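Local coordinates for 3-dehydroshikimate dehydratase (Pseudomonas putida, PDB 5HMQ), which converts 3-dehydroshikimate into protocatechuate with the help of a divalent metal ion, a step in the breakdown of quinate and shikimate, at residues His354-Phe357 with Glu358-Pro362; Glu592-Glu595 with Glu596-Phe600; Asp306-Val309 with Gly310-Gly314. All coordinates share one frame; numbering follows the deposited sequence.

Contact 1: residues His354-Phe357 with Glu358-Pro362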
loop_
_atom_site.group_PDB
_atom_site.type_symbol
_atom_site.label_atom_id
_atom_site.label_comp_id
_atom_site.label_asym_id
_atom_site.label_seq_id
_atom_site.Cartn_x
_atom_site.Cartn_y
_atom_site.Cartn_z
ATOM N N HIS C 354 -0.627 7.155 -25.449
ATOM C CA HIS C 354 0.832 7.088 -25.448
ATOM C C HIS C 354 1.394 7.241 -24.040
ATOM O O HIS C 354 2.327 6.525 -23.657
ATOM C CB HIS C 354 1.410 8.154 -26.379
ATOM C CG HIS C 354 2.892 8.052 -26.569
ATOM N ND1 HIS C 354 3.665 9.115 -26.982
ATOM C CD2 HIS C 354 3.743 7.010 -26.407
ATOM C CE1 HIS C 354 4.928 8.735 -27.062
ATOM N NE2 HIS C 354 5.002 7.462 -26.719
ATOM N N ASN C 355 0.851 8.176 -23.258
ATOM C CA ASN C 355 1.254 8.295 -21.860
ATOM C C ASN C 355 1.005 6.992 -21.112
ATOM O O ASN C 355 1.865 6.520 -20.356
ATOM C CB ASN C 355 0.508 9.451 -21.193
ATOM C CG ASN C 355 0.929 10.806 -21.728
ATOM O OD1 ASN C 355 1.982 10.941 -22.353
ATOM N ND2 ASN C 355 0.103 11.819 -21.492
ATOM N N PHE C 356 -0.168 6.389 -21.322
ATOM C CA PHE C 356 -0.500 5.139 -20.646
ATOM C C PHE C 356 0.452 4.021 -21.055
ATOM O O PHE C 356 0.865 3.211 -20.217
ATOM C CB PHE C 356 -1.947 4.754 -20.952
ATOM C CG PHE C 356 -2.590 3.906 -19.894
ATOM C CD1 PHE C 356 -2.450 2.528 -19.914
ATOM C CD2 PHE C 356 -3.334 4.485 -18.882
ATOM C CE1 PHE C 356 -3.043 1.744 -18.944
ATOM C CE2 PHE C 356 -3.927 3.707 -17.907
ATOM C CZ PHE C 356 -3.782 2.335 -17.938
ATOM N N PHE C 357 0.815 3.967 -22.339
ATOM C CA PHE C 357 1.760 2.955 -22.799
ATOM C C PHE C 357 3.136 3.162 -22.178
ATOM O O PHE C 357 3.784 2.200 -21.753
ATOM C CB PHE C 357 1.846 2.971 -24.324
ATOM C CG PHE C 357 2.952 2.116 -24.879
ATOM C CD1 PHE C 357 2.871 0.733 -24.830
ATOM C CD2 PHE C 357 4.071 2.697 -25.456
ATOM C CE1 PHE C 357 3.888 -0.057 -25.341
ATOM C CE2 PHE C 357 5.091 1.915 -25.971
ATOM C CZ PHE C 357 5.000 0.536 -25.914
ATOM N N GLU C 358 3.605 4.411 -22.124
ATOM C CA GLU C 358 4.905 4.674 -21.518
ATOM C C GLU C 358 4.883 4.408 -20.017
ATOM O O GLU C 358 5.892 3.978 -19.448
ATOM C CB GLU C 358 5.335 6.114 -21.799
ATOM C CG GLU C 358 5.611 6.416 -23.272
ATOM C CD GLU C 358 6.770 5.616 -23.844
ATOM O OE1 GLU C 358 7.727 5.322 -23.095
ATOM O OE2 GLU C 358 6.728 5.289 -25.050
ATOM N N ALA C 359 3.745 4.663 -19.365
ATOM C CA ALA C 359 3.630 4.467 -17.924
ATOM C C ALA C 359 3.451 3.003 -17.536
ATOM O O ALA C 359 3.803 2.623 -16.414
ATOM C CB ALA C 359 2.470 5.297 -17.373
ATOM N N HIS C 360 2.854 2.181 -18.408
ATOM C CA HIS C 360 2.518 0.807 -18.055
ATOM C C HIS C 360 2.999 -0.248 -19.044
ATOM O O HIS C 360 3.004 -1.433 -18.691
ATOM C CB HIS C 360 0.998 0.643 -17.897
ATOM C CG HIS C 360 0.394 1.510 -16.837
ATOM N ND1 HIS C 360 -0.237 2.702 -17.121
ATOM C CD2 HIS C 360 0.312 1.351 -15.495
ATOM C CE1 HIS C 360 -0.679 3.241 -15.999
ATOM N NE2 HIS C 360 -0.358 2.442 -14.998
ATOM N N GLY C 361 3.414 0.131 -20.250
ATOM C CA GLY C 361 3.693 -0.825 -21.296
ATOM C C GLY C 361 2.425 -1.172 -22.052
ATOM O O GLY C 361 1.412 -0.474 -21.950
ATOM N N PRO C 362 2.453 -2.256 -22.828
ATOM C CA PRO C 362 1.230 -2.702 -23.516
ATOM C C PRO C 362 0.173 -3.102 -22.500
ATOM O O PRO C 362 0.392 -3.980 -21.664
ATOM C CB PRO C 362 1.705 -3.891 -24.358
ATOM C CG PRO C 362 2.958 -4.354 -23.702
ATOM C CD PRO C 362 3.595 -3.151 -23.079
#
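E358 meets H354 one helical turn back in two ways. Its backbone N donates to H354 O (2.9 Å), and its side chain lies beside the imidazole, pointing the same way. A bend at chi2 (-63°) folds the carboxylate back to the edge of the ring, near the ring plane, where H354 NE2 makes a weak hydrogen bond to E358 OE2 at 3.2 Å; the carboxylate stands almost perpendicular to the imidazole. The other ring nitrogen, H354 ND1, is bonded to Y350 N, the stronger hold on the ring, and R66 of the second subunit packs on both residues. A359 N continues the helical ladder to N355 O at 2.8 Å. These bonds belong to the last turns of helix 352-360, which runs into strand 363-371 in the first VOC domain of the dioxygenase-like half. H360 N donates to F356 O (2.9 Å), and H360 ND1 lies 3.3 Å from F356 O in a weak bond. The same ND1 sits over one face of the F356 ring, 3.4 Å above its centre, while the two ring planes are tilted by 36°. H360 NE2 is hydrogen-bonded to D245 O of the second subunit, tying this end of the helix to the dimer interface; both ring bonds together would probably need a doubly protonated imidazole. G361 leaves the helical conformation with a positive phi (86°), yet its N still bonds to F357 O at a short 2.6 Å. P362, which has no N-H to extend the ladder, instead brings CD to within 3.8 Å of F357 CE1.

Contact 2: residues Glu592-Glu595 with Glu596-Phe600; sequences EPFE and ERFFF
F594 N donates to F598 O at 2.7 Å, with an N-H...O angle of 161°, closing the base of the turn between strands 585-590 and 599-606. The same oxygen also receives a C-H contact from P593 CA. Nearer the tip, R597 N bonds to F594 O over 3.2 Å, approaching from above the carbonyl plane. Between these ends E595 and E596 both take positive phi values, so F594-R597 resembles a type I' turn, the tip of a beta-hairpin in the second VOC domain. The rings of F594 and F598 lie side by side and point the same way; their planes differ by 19° but are slid apart, with centroids 5.5 Å from each other. The rings barely overlap, and the nearest atoms are F594 CD2 and F598 CZ at 3.7 Å. F598 gets there with CG between its backbone N and carbonyl carbon (chi1 47°), whereas F594 has CG anti to N. Over one face of the F594 ring lies E595 CG, and W316 meets the same residue edge-to-face. R597 starts tightly, its CG 3.2 Å from E595 O, then runs outward to a salt bridge between NH2 and E206 OE2 of the second subunit. E595 OE2 makes a salt bridge to R312 NH1, modelled implausibly close, so its exact geometry is doubtful. R597 NE is buried without a partner in the model, so the guanidinium probably depends largely on its outer nitrogens. E595 and R597, though oppositely charged, turn to different partners, with E595 OE1 and R597 NE 6.0 Å apart.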
loop_
_atom_site.group_PDB
_atom_site.type_symbol
_atom_site.label_atom_id
_atom_site.label_comp_id
_atom_site.label_asym_id
_atom_site.label_seq_id
_atom_site.Cartn_x
_atom_site.Cartn_y
_atom_site.Cartn_z
ATOM N N GLU C 592 -0.663 -18.566 -23.560
ATOM C CA GLU C 592 0.431 -18.022 -22.780
ATOM C C GLU C 592 0.236 -16.516 -22.627
ATOM O O GLU C 592 -0.493 -15.896 -23.405
ATOM C CB GLU C 592 1.771 -18.317 -23.451
ATOM C CG GLU C 592 2.143 -19.787 -23.490
ATOM C CD GLU C 592 3.451 -20.032 -24.215
ATOM O OE1 GLU C 592 3.807 -19.219 -25.094
ATOM O OE2 GLU C 592 4.122 -21.043 -23.912
ATOM N N PRO C 593 0.861 -15.907 -21.621
ATOM C CA PRO C 593 0.752 -14.452 -21.474
ATOM C C PRO C 593 1.356 -13.733 -22.670
ATOM O O PRO C 593 2.401 -14.127 -23.193
ATOM C CB PRO C 593 1.536 -14.164 -20.187
ATOM C CG PRO C 593 1.521 -15.450 -19.439
ATOM C CD PRO C 593 1.565 -16.523 -20.482
ATOM N N PHE C 594 0.680 -12.673 -23.111
ATOM C CA PHE C 594 1.218 -11.808 -24.153
ATOM C C PHE C 594 2.303 -10.930 -23.544
ATOM O O PHE C 594 2.003 -9.974 -22.821
ATOM C CB PHE C 594 0.116 -10.960 -24.785
ATOM C CG PHE C 594 0.631 -9.913 -25.738
ATOM C CD1 PHE C 594 0.977 -10.249 -27.037
ATOM C CD2 PHE C 594 0.764 -8.594 -25.334
ATOM C CE1 PHE C 594 1.451 -9.289 -27.912
ATOM C CE2 PHE C 594 1.235 -7.631 -26.205
ATOM C CZ PHE C 594 1.579 -7.978 -27.495
ATOM N N GLU C 595 3.559 -11.254 -23.847
ATOM C CA GLU C 595 4.724 -10.507 -23.376
ATOM C C GLU C 595 4.650 -10.237 -21.874
ATOM O O GLU C 595 4.789 -9.104 -21.408
ATOM C CB GLU C 595 4.889 -9.212 -24.171
ATOM C CG GLU C 595 5.114 -9.466 -25.653
ATOM C CD GLU C 595 5.495 -8.220 -26.417
ATOM O OE1 GLU C 595 5.789 -7.188 -25.776
ATOM O OE2 GLU C 595 5.497 -8.273 -27.664
ATOM N N GLU C 596 4.411 -11.311 -21.117
ATOM C CA GLU C 596 4.500 -11.325 -19.656
ATOM C C GLU C 596 3.466 -10.416 -18.990
ATOM O O GLU C 596 3.693 -9.914 -17.887
ATOM C CB GLU C 596 5.913 -10.961 -19.186
ATOM C CG GLU C 596 7.028 -11.738 -19.881
ATOM C CD GLU C 596 7.153 -13.180 -19.401
ATOM O OE1 GLU C 596 6.297 -13.631 -18.614
ATOM O OE2 GLU C 596 8.113 -13.859 -19.814
ATOM N N ARG C 597 2.320 -10.207 -19.636
ATOM C CA ARG C 597 1.229 -9.464 -19.016
ATOM C C ARG C 597 -0.052 -10.284 -19.036
ATOM O O ARG C 597 -0.148 -11.326 -18.378
ATOM C CB ARG C 597 0.996 -8.129 -19.727
ATOM C CG ARG C 597 2.232 -7.537 -20.352
ATOM C CD ARG C 597 2.608 -6.223 -19.709
ATOM N NE ARG C 597 3.874 -5.729 -20.240
ATOM C CZ ARG C 597 4.495 -4.637 -19.805
ATOM N NH1 ARG C 597 3.966 -3.918 -18.827
ATOM N NH2 ARG C 597 5.646 -4.268 -20.350
ATOM N N PHE C 598 -1.037 -9.817 -19.795
ATOM C CA PHE C 598 -2.316 -10.499 -19.890
ATOM C C PHE C 598 -2.237 -11.679 -20.849
ATOM O O PHE C 598 -1.443 -11.693 -21.795
ATOM C CB PHE C 598 -3.399 -9.525 -20.357
ATOM C CG PHE C 598 -2.994 -8.691 -21.544
ATOM C CD1 PHE C 598 -3.146 -9.169 -22.836
ATOM C CD2 PHE C 598 -2.461 -7.424 -21.363
ATOM C CE1 PHE C 598 -2.772 -8.401 -23.925
ATOM C CE2 PHE C 598 -2.085 -6.651 -22.446
ATOM C CZ PHE C 598 -2.241 -7.141 -23.729
ATOM N N PHE C 599 -3.073 -12.679 -20.590
ATOM C CA PHE C 599 -3.279 -13.792 -21.500
ATOM C C PHE C 599 -4.747 -13.825 -21.903
ATOM O O PHE C 599 -5.565 -13.044 -21.415
ATOM C CB PHE C 599 -2.848 -15.127 -20.868
ATOM C CG PHE C 599 -3.545 -15.452 -19.574
ATOM C CD1 PHE C 599 -3.054 -14.979 -18.367
ATOM C CD2 PHE C 599 -4.667 -16.267 -19.561
ATOM C CE1 PHE C 599 -3.685 -15.286 -17.174
ATOM C CE2 PHE C 599 -5.299 -16.583 -18.371
ATOM C CZ PHE C 599 -4.809 -16.091 -17.177
ATOM N N PHE C 600 -5.078 -14.729 -22.817
ATOM C CA PHE C 600 -6.437 -14.846 -23.316
ATOM C C PHE C 600 -7.015 -16.205 -22.952
ATOM O O PHE C 600 -6.289 -17.162 -22.669
ATOM C CB PHE C 600 -6.496 -14.636 -24.833
ATOM C CG PHE C 600 -6.119 -13.250 -25.263
ATOM C CD1 PHE C 600 -4.808 -12.943 -25.581
ATOM C CD2 PHE C 600 -7.074 -12.251 -25.342
ATOM C CE1 PHE C 600 -4.458 -11.666 -25.976
ATOM C CE2 PHE C 600 -6.728 -10.971 -25.737
ATOM C CZ PHE C 600 -5.418 -10.679 -26.053
#

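Contact 3: residues Asp306-Val309 with Gly310-Gly314; sequences DEAV and GARLG
R312 curls back over A308 and V309 in the first turns of helix 307-319, for which D306 is the N-cap residue. A bend at chi3 (-53°) lays the guanidinium over the preceding turn, and one of its faces receives V309 CA, 3.4 Å from the plane and displaced toward the rim. The side chains of V309 and R312 slant across each other: V309 CG2 comes within 3.6 Å of R312 NH1. On the other branch, R312 NH2 lies 3.5 Å from A308 CB and close to the A308 carbonyl, but the angle is too poor for a hydrogen bond; the charged end has its partner in E595. V309 also touches F594 and E595, and L313 packs on F594, so this flank of the helix faces the turn of the second VOC domain. Along the backbone, R312 N bonds to A308 O, and L313 N to V309 O at 2.7 Å. G310 N opens the helical ladder at D306 O (2.7 Å). The cap itself is made by the D306 side chain: with CG held between N and the carbonyl carbon (chi1 63°), D306 OD1 takes V309 N at 2.8 Å.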
loop_
_atom_site.group_PDB
_atom_site.type_symbol
_atom_site.label_atom_id
_atom_site.label_comp_id
_atom_site.label_asym_id
_atom_site.label_seq_id
_atom_site.Cartn_x
_atom_site.Cartn_y
_atom_site.Cartn_z
ATOM N N ASP C 306 2.662 0.798 -28.874
ATOM C CA ASP C 306 3.387 1.468 -29.939
ATOM C C ASP C 306 3.243 0.639 -31.215
ATOM O O ASP C 306 2.531 -0.368 -31.247
ATOM C CB ASP C 306 4.849 1.708 -29.540
ATOM C CG ASP C 306 5.632 0.422 -29.305
ATOM O OD1 ASP C 306 5.114 -0.678 -29.584
ATOM O OD2 ASP C 306 6.784 0.521 -28.826
ATOM N N GLU C 307 3.918 1.066 -32.283
ATOM C CA GLU C 307 3.717 0.401 -33.565
ATOM C C GLU C 307 4.302 -1.008 -33.562
ATOM O O GLU C 307 3.736 -1.920 -34.174
ATOM C CB GLU C 307 4.329 1.231 -34.692
ATOM C CG GLU C 307 3.450 1.322 -35.934
ATOM C CD GLU C 307 2.264 2.256 -35.746
ATOM O OE1 GLU C 307 1.135 1.871 -36.118
ATOM O OE2 GLU C 307 2.469 3.370 -35.222
ATOM N N ALA C 308 5.414 -1.217 -32.857
ATOM C CA ALA C 308 6.041 -2.535 -32.826
ATOM C C ALA C 308 5.198 -3.523 -32.031
ATOM O O ALA C 308 4.813 -4.580 -32.542
ATOM C CB ALA C 308 7.454 -2.432 -32.243
ATOM N N VAL C 309 4.906 -3.198 -30.768
ATOM C CA VAL C 309 4.110 -4.102 -29.944
ATOM C C VAL C 309 2.670 -4.154 -30.437
ATOM O O VAL C 309 2.014 -5.199 -30.343
ATOM C CB VAL C 309 4.185 -3.686 -28.462
ATOM C CG1 VAL C 309 3.569 -4.757 -27.576
ATOM C CG2 VAL C 309 5.627 -3.424 -28.054
ATOM N N GLY C 310 2.159 -3.048 -30.984
ATOM C CA GLY C 310 0.794 -3.049 -31.484
ATOM C C GLY C 310 0.608 -3.988 -32.658
ATOM O O GLY C 310 -0.422 -4.656 -32.775
ATOM N N ALA C 311 1.601 -4.049 -33.545
ATOM C CA ALA C 311 1.550 -5.011 -34.638
ATOM C C ALA C 311 1.651 -6.431 -34.102
ATOM O O ALA C 311 0.984 -7.344 -34.604
ATOM C CB ALA C 311 2.664 -4.730 -35.644
ATOM N N ARG C 312 2.485 -6.634 -33.078
ATOM C CA ARG C 312 2.621 -7.954 -32.477
ATOM C C ARG C 312 1.330 -8.377 -31.784
ATOM O O ARG C 312 0.927 -9.542 -31.867
ATOM C CB ARG C 312 3.786 -7.946 -31.486
ATOM C CG ARG C 312 4.710 -9.141 -31.579
ATOM C CD ARG C 312 5.987 -8.910 -30.784
ATOM N NE ARG C 312 6.639 -7.654 -31.149
ATOM C CZ ARG C 312 6.874 -6.655 -30.303
ATOM N NH1 ARG C 312 6.525 -6.761 -29.028
ATOM N NH2 ARG C 312 7.470 -5.551 -30.730
ATOM N N LEU C 313 0.666 -7.440 -31.103
ATOM C CA LEU C 313 -0.617 -7.751 -30.483
ATOM C C LEU C 313 -1.689 -7.999 -31.535
ATOM O O LEU C 313 -2.539 -8.881 -31.369
ATOM C CB LEU C 313 -1.037 -6.624 -29.539
ATOM C CG LEU C 313 -2.317 -6.863 -28.738
ATOM C CD1 LEU C 313 -2.215 -8.149 -27.934
ATOM C CD2 LEU C 313 -2.605 -5.680 -27.825
ATOM N N GLY C 314 -1.661 -7.228 -32.625
ATOM C CA GLY C 314 -2.589 -7.472 -33.715
ATOM C C GLY C 314 -2.424 -8.847 -34.330
ATOM O O GLY C 314 -3.408 -9.488 -34.696
#

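The three contacts form a cluster where the two VOC domains meet, with centres 13 to 16 Å apart. Contacts 1 and 3 touch through F357 CZ and D306 OD2 (3.4 Å) and through P362 CB and V309 CG1 (3.8 Å). The turn of contact 2 approaches both: R597 NH1 comes within 2.7 Å of H360 O in contact 1, and F594 CZ packs 3.6 Å from L313 CB in contact 3. Contact 2 lies nearest the magnesium site of H445, H523 and E601, which belongs to the dioxygenase-like half and is not the catalytic dehydratase site: F599 stacks on H523, its side chain about 6 Å from the ion, whereas the L313 side chain is about 12 Å from that of H523.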